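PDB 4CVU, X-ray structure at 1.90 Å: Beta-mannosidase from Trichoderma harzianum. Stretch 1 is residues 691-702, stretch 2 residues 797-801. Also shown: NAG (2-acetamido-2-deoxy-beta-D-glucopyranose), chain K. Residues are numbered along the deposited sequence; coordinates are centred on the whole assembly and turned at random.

Stretch 1, residues 691-702: RRGSGLPERQLG
Stretch 2, residues 797-801: AINTT

A compact loop packs against the start of a glycosylated strand through one hydrogen bond, van der Waals contacts and the acetamido methyl of the glycan over an arginine. The two stretches bury 310 Å², I798 (71 Å²) and T800 (66 Å²) losing the most area, and their closest register places the CA atoms of G695 and N799 4.5 Å apart.

Stretch 1 enters as helix at R691-R692, passes through a 3-10 segment at 693-695, and makes a type I turn from L696 to R699, closed by R699 N to L696 O (2.7 Å). R699 adopts positive phi (53/60). In stretch 2, I798 also has positive phi (37/64) before the strand 799-801.

R699 is the polar link. Its CA-to-CB bond points sideways, but chi angles of -145°, -70°, -162° and -87° bring the guanidinium to the I798 carbonyl. R699 NH1 donates to I798 O (3.0 Å, 152°) and to S694 O (2.8 Å, 145°). R699 NH2 donates to water 1 at 3.0 Å, and water 1 also lies 2.5 Å from A797 O.

N799 (chi1 -152°, chi2 -26°) carries the glycan: ND2 is bonded to NAG C1 at 1.5 Å. NAG C8 covers one guanidinium face, 3.7 Å from R699 NH1. N799 OD1 accepts from T800 N (2.7 Å) and sits 3.2 Å from G695 CA. A CB on G695 would fall 2.2 Å from N799 OD1 and 2.8 Å from T800 CG2, so glycine permits this approach.

T800 (chi1 t) points toward stretch 1, its CG2 3.4 Å from R692 O; its OG1 is hydrogen-bonded elsewhere in the structure. S694 (chi1 p) turns OG back to R691 O at 2.8 Å, leaving OG 3.7 Å from N799 CA. L701 CD2 meets I798 CG2 at 3.8 Å, an apolar contact between buried residues.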

ATOM      1  N   ARG A 691     -29.002  29.845   8.910  1.00 36.76           N
ATOM      2  CA  ARG A 691     -30.184  30.006   8.080  1.00 36.91           C
ATOM      3  C   ARG A 691     -31.370  30.658   8.756  1.00 37.41           C
ATOM      4  O   ARG A 691     -32.022  31.466   8.150  1.00 36.72           O
ATOM      5  CB  ARG A 691     -30.649  28.697   7.553  1.00 36.08           C
ATOM      6  CG  ARG A 691     -29.687  28.154   6.507  1.00 35.44           C
ATOM      7  CD  ARG A 691     -30.363  27.011   5.802  1.00 36.40           C
ATOM      8  NE  ARG A 691     -31.504  27.433   4.975  1.00 37.12           N
ATOM      9  CZ  ARG A 691     -32.160  26.601   4.161  1.00 37.87           C
ATOM     10  NH1 ARG A 691     -31.777  25.320   4.062  1.00 37.23           N
ATOM     11  NH2 ARG A 691     -33.166  27.042   3.412  1.00 38.20           N
ATOM     12  N   ARG A 692     -31.683  30.217   9.962  1.00 38.74           N
ATOM     13  CA  ARG A 692     -32.695  30.899  10.814  1.00 40.42           C
ATOM     14  C   ARG A 692     -32.434  32.404  10.979  1.00 41.37           C
ATOM     15  O   ARG A 692     -33.361  33.226  11.138  1.00 42.61           O
ATOM     16  CB  ARG A 692     -32.744  30.230  12.190  1.00 41.24           C
ATOM     17  CG  ARG A 692     -33.777  30.851  13.128  1.00 43.40           C
ATOM     18  CD  ARG A 692     -33.782  30.258  14.519  1.00 44.47           C
ATOM     19  NE  ARG A 692     -32.539  30.527  15.229  1.00 43.42           N
ATOM     20  CZ  ARG A 692     -32.263  30.093  16.458  1.00 44.95           C
ATOM     21  NH1 ARG A 692     -33.146  29.369  17.142  1.00 45.66           N
ATOM     22  NH2 ARG A 692     -31.082  30.372  17.007  1.00 44.25           N
ATOM     23  N   GLY A 693     -31.160  32.762  11.034  1.00 40.24           N
ATOM     24  CA  GLY A 693     -30.756  34.155  11.114  1.00 41.39           C
ATOM     25  C   GLY A 693     -31.247  35.046   9.973  1.00 40.49           C
ATOM     26  O   GLY A 693     -31.245  36.245  10.116  1.00 41.70           O
ATOM     27  N   SER A 694     -31.660  34.449   8.851  1.00 40.37           N
ATOM     28  CA  SER A 694     -32.257  35.179   7.736  1.00 41.10           C
ATOM     29  C   SER A 694     -33.455  35.994   8.182  1.00 41.37           C
ATOM     30  O   SER A 694     -33.692  37.062   7.646  1.00 41.43           O
ATOM     31  CB  SER A 694     -32.710  34.204   6.632  1.00 42.05           C
ATOM     32  OG  SER A 694     -33.773  33.362   7.089  1.00 40.35           O
ATOM     33  N   GLY A 695     -34.215  35.457   9.140  1.00 43.22           N
ATOM     34  CA  GLY A 695     -35.394  36.139   9.698  1.00 45.01           C
ATOM     35  C   GLY A 695     -35.209  36.868  11.018  1.00 46.06           C
ATOM     36  O   GLY A 695     -36.187  37.270  11.623  1.00 45.22           O
ATOM     37  N   LEU A 696     -33.964  37.024  11.476  1.00 44.85           N
ATOM     38  CA  LEU A 696     -33.658  37.760  12.739  1.00 45.38           C
ATOM     39  C   LEU A 696     -32.933  39.074  12.386  1.00 44.45           C
ATOM     40  O   LEU A 696     -32.631  39.294  11.226  1.00 43.00           O
ATOM     41  CB  LEU A 696     -32.860  36.852  13.701  1.00 45.88           C
ATOM     42  CG  LEU A 696     -33.492  35.471  13.980  1.00 46.70           C
ATOM     43  CD1 LEU A 696     -32.588  34.585  14.841  1.00 47.04           C
ATOM     44  CD2 LEU A 696     -34.862  35.611  14.635  1.00 47.95           C
ATOM     45  N   PRO A 697     -32.676  39.958  13.370  1.00 46.70           N
ATOM     46  CA  PRO A 697     -32.224  41.321  13.012  1.00 45.80           C
ATOM     47  C   PRO A 697     -30.924  41.405  12.220  1.00 45.65           C
ATOM     48  O   PRO A 697     -30.692  42.388  11.555  1.00 43.48           O
ATOM     49  CB  PRO A 697     -32.077  42.027  14.373  1.00 46.95           C
ATOM     50  CG  PRO A 697     -33.028  41.304  15.275  1.00 48.10           C
ATOM     51  CD  PRO A 697     -32.936  39.850  14.823  1.00 47.94           C
ATOM     52  N   GLU A 698     -30.082  40.381  12.307  1.00 45.72           N
ATOM     53  CA  GLU A 698     -28.893  40.256  11.481  1.00 43.44           C
ATOM     54  C   GLU A 698     -29.237  40.071   9.981  1.00 43.26           C
ATOM     55  O   GLU A 698     -28.517  40.535   9.139  1.00 43.09           O
ATOM     56  CB  GLU A 698     -27.951  39.155  11.989  1.00 44.12           C
ATOM     57  CG  GLU A 698     -28.516  37.757  11.900  1.00 43.15           C
ATOM     58  CD  GLU A 698     -28.936  37.198  13.212  1.00 46.01           C
ATOM     59  OE1 GLU A 698     -29.453  37.964  14.073  1.00 44.41           O
ATOM     60  OE2 GLU A 698     -28.744  35.985  13.397  1.00 44.52           O
ATOM     61  N   ARG A 699     -30.363  39.456   9.681  1.00 42.19           N
ATOM     62  CA  ARG A 699     -30.767  39.194   8.319  1.00 41.25           C
ATOM     63  C   ARG A 699     -29.620  38.475   7.611  1.00 39.21           C
ATOM     64  O   ARG A 699     -28.979  39.028   6.769  1.00 38.33           O
ATOM     65  CB  ARG A 699     -31.154  40.466   7.569  1.00 41.94           C
ATOM     66  CG  ARG A 699     -32.288  40.258   6.591  1.00 42.06           C
ATOM     67  CD  ARG A 699     -31.829  39.424   5.433  1.00 42.89           C
ATOM     68  NE  ARG A 699     -32.657  39.478   4.257  1.00 43.93           N
ATOM     69  CZ  ARG A 699     -33.701  38.705   4.038  1.00 43.89           C
ATOM     70  NH1 ARG A 699     -34.119  37.876   4.956  1.00 45.16           N
ATOM     71  NH2 ARG A 699     -34.332  38.790   2.895  1.00 45.64           N
ATOM     72  N   GLN A 700     -29.284  37.331   8.142  1.00 37.86           N
ATOM     73  CA  GLN A 700     -28.187  36.522   7.655  1.00 37.51           C
ATOM     74  C   GLN A 700     -28.511  35.938   6.260  1.00 38.02           C
ATOM     75  O   GLN A 700     -29.574  35.410   6.064  1.00 38.59           O
ATOM     76  CB  GLN A 700     -27.938  35.423   8.689  1.00 38.10           C
ATOM     77  CG  GLN A 700     -26.493  34.955   8.857  1.00 37.23           C
ATOM     78  CD  GLN A 700     -26.139  33.877   7.864  1.00 37.32           C
ATOM     79  OE1 GLN A 700     -26.964  33.490   7.074  1.00 38.00           O
ATOM     80  NE2 GLN A 700     -24.918  33.376   7.928  1.00 36.53           N
ATOM     81  N   LEU A 701     -27.565  35.963   5.314  1.00 37.47           N
ATOM     82  CA  LEU A 701     -27.862  35.496   3.958  1.00 36.17           C
ATOM     83  C   LEU A 701     -26.833  34.570   3.299  1.00 36.47           C
ATOM     84  O   LEU A 701     -26.723  34.571   2.058  1.00 36.05           O
ATOM     85  CB  LEU A 701     -28.132  36.674   3.027  1.00 37.27           C
ATOM     86  CG  LEU A 701     -29.408  37.492   3.259  1.00 37.40           C
ATOM     87  CD1 LEU A 701     -29.469  38.603   2.196  1.00 38.32           C
ATOM     88  CD2 LEU A 701     -30.657  36.682   3.171  1.00 38.61           C
ATOM     89  N   GLY A 702     -26.122  33.753   4.089  1.00 35.38           N
ATOM     90  CA  GLY A 702     -25.191  32.815   3.490  1.00 34.58           C
ATOM     91  C   GLY A 702     -24.526  31.829   4.408  1.00 34.30           C
ATOM     92  O   GLY A 702     -24.234  32.145   5.565  1.00 33.70           O
ATOM     93  N   ALA A 797     -41.018  34.852   2.702  1.00 48.69           N
ATOM     94  CA  ALA A 797     -39.943  34.711   1.749  1.00 49.08           C
ATOM     95  C   ALA A 797     -38.572  34.921   2.437  1.00 46.66           C
ATOM     96  O   ALA A 797     -38.395  35.849   3.242  1.00 45.64           O
ATOM     97  CB  ALA A 797     -40.119  35.715   0.619  1.00 48.41           C
ATOM     98  N   ILE A 798     -37.614  34.064   2.096  1.00 45.44           N
ATOM     99  CA  ILE A 798     -36.270  34.079   2.702  1.00 44.15           C
ATOM    100  C   ILE A 798     -36.342  34.428   4.197  1.00 43.36           C
ATOM    101  O   ILE A 798     -35.824  35.439   4.631  1.00 44.97           O
ATOM    102  CB  ILE A 798     -35.284  35.021   1.948  1.00 43.35           C
ATOM    103  CG1 ILE A 798     -35.247  34.683   0.447  1.00 42.77           C
ATOM    104  CG2 ILE A 798     -33.872  34.851   2.513  1.00 44.58           C
ATOM    105  CD1 ILE A 798     -34.456  35.646  -0.384  1.00 43.08           C
ATOM    106  N   ASN A 799     -36.974  33.565   4.974  1.00 43.40           N
ATOM    107  CA  ASN A 799     -37.349  33.906   6.336  1.00 46.03           C
ATOM    108  C   ASN A 799     -37.505  32.643   7.200  1.00 44.75           C
ATOM    109  O   ASN A 799     -37.270  31.538   6.740  1.00 42.84           O
ATOM    110  CB  ASN A 799     -38.649  34.718   6.299  1.00 48.97           C
ATOM    111  CG  ASN A 799     -38.807  35.686   7.467  1.00 53.50           C
ATOM    112  OD1 ASN A 799     -38.266  35.499   8.554  1.00 53.35           O
ATOM    113  ND2 ASN A 799     -39.587  36.741   7.232  1.00 60.69           N
ATOM    114  N   THR A 800     -37.882  32.824   8.459  1.00 44.33           N
ATOM    115  CA  THR A 800     -38.006  31.724   9.409  1.00 46.27           C
ATOM    116  C   THR A 800     -39.253  31.955  10.269  1.00 48.95           C
ATOM    117  O   THR A 800     -39.746  33.074  10.327  1.00 48.60           O
ATOM    118  CB  THR A 800     -36.744  31.630  10.277  1.00 44.85           C
ATOM    119  OG1 THR A 800     -36.676  30.343  10.890  1.00 44.77           O
ATOM    120  CG2 THR A 800     -36.721  32.740  11.346  1.00 44.74           C
ATOM    121  N   THR A 801     -39.763  30.900  10.915  1.00 49.15           N
ATOM    122  CA  THR A 801     -40.873  31.042  11.885  1.00 49.49           C
ATOM    123  C   THR A 801     -40.773  30.000  12.984  1.00 49.62           C
ATOM    124  O   THR A 801     -40.482  28.843  12.709  1.00 48.10           O
ATOM    125  CB  THR A 801     -42.249  30.940  11.161  1.00 51.10           C
ATOM    126  OG1 THR A 801     -43.314  31.168  12.076  1.00 53.26           O
ATOM    127  CG2 THR A 801     -42.451  29.595  10.520  1.00 49.73           C
TER
HETATM  128  C1  NAG K1006     -39.916  37.757   8.231  1.00 55.56           C
HETATM  129  C2  NAG K1006     -39.846  39.213   7.746  1.00 59.71           C
HETATM  130  C3  NAG K1006     -40.525  40.236   8.679  1.00 65.65           C
HETATM  131  C4  NAG K1006     -41.898  39.762   9.122  1.00 63.63           C
HETATM  132  C5  NAG K1006     -41.757  38.340   9.652  1.00 62.09           C
HETATM  133  C6  NAG K1006     -43.102  37.770  10.074  1.00 64.29           C
HETATM  134  C7  NAG K1006     -37.926  39.779   6.352  1.00 56.35           C
HETATM  135  C8  NAG K1006     -36.524  40.321   6.341  1.00 57.93           C
HETATM  136  N2  NAG K1006     -38.486  39.684   7.551  1.00 57.04           N
HETATM  137  O3  NAG K1006     -40.594  41.504   8.037  1.00 68.05           O
HETATM  138  O4  NAG K1006     -42.409  40.637  10.116  1.00 70.43           O
HETATM  139  O5  NAG K1006     -41.246  37.481   8.653  1.00 54.69           O
HETATM  140  O6  NAG K1006     -42.837  36.863  11.116  1.00 67.13           O
HETATM  141  O7  NAG K1006     -38.492  39.439   5.303  1.00 54.46           O
HETATM  142  O   HOH W   1     -37.163  37.953   2.629  1.00 39.04           O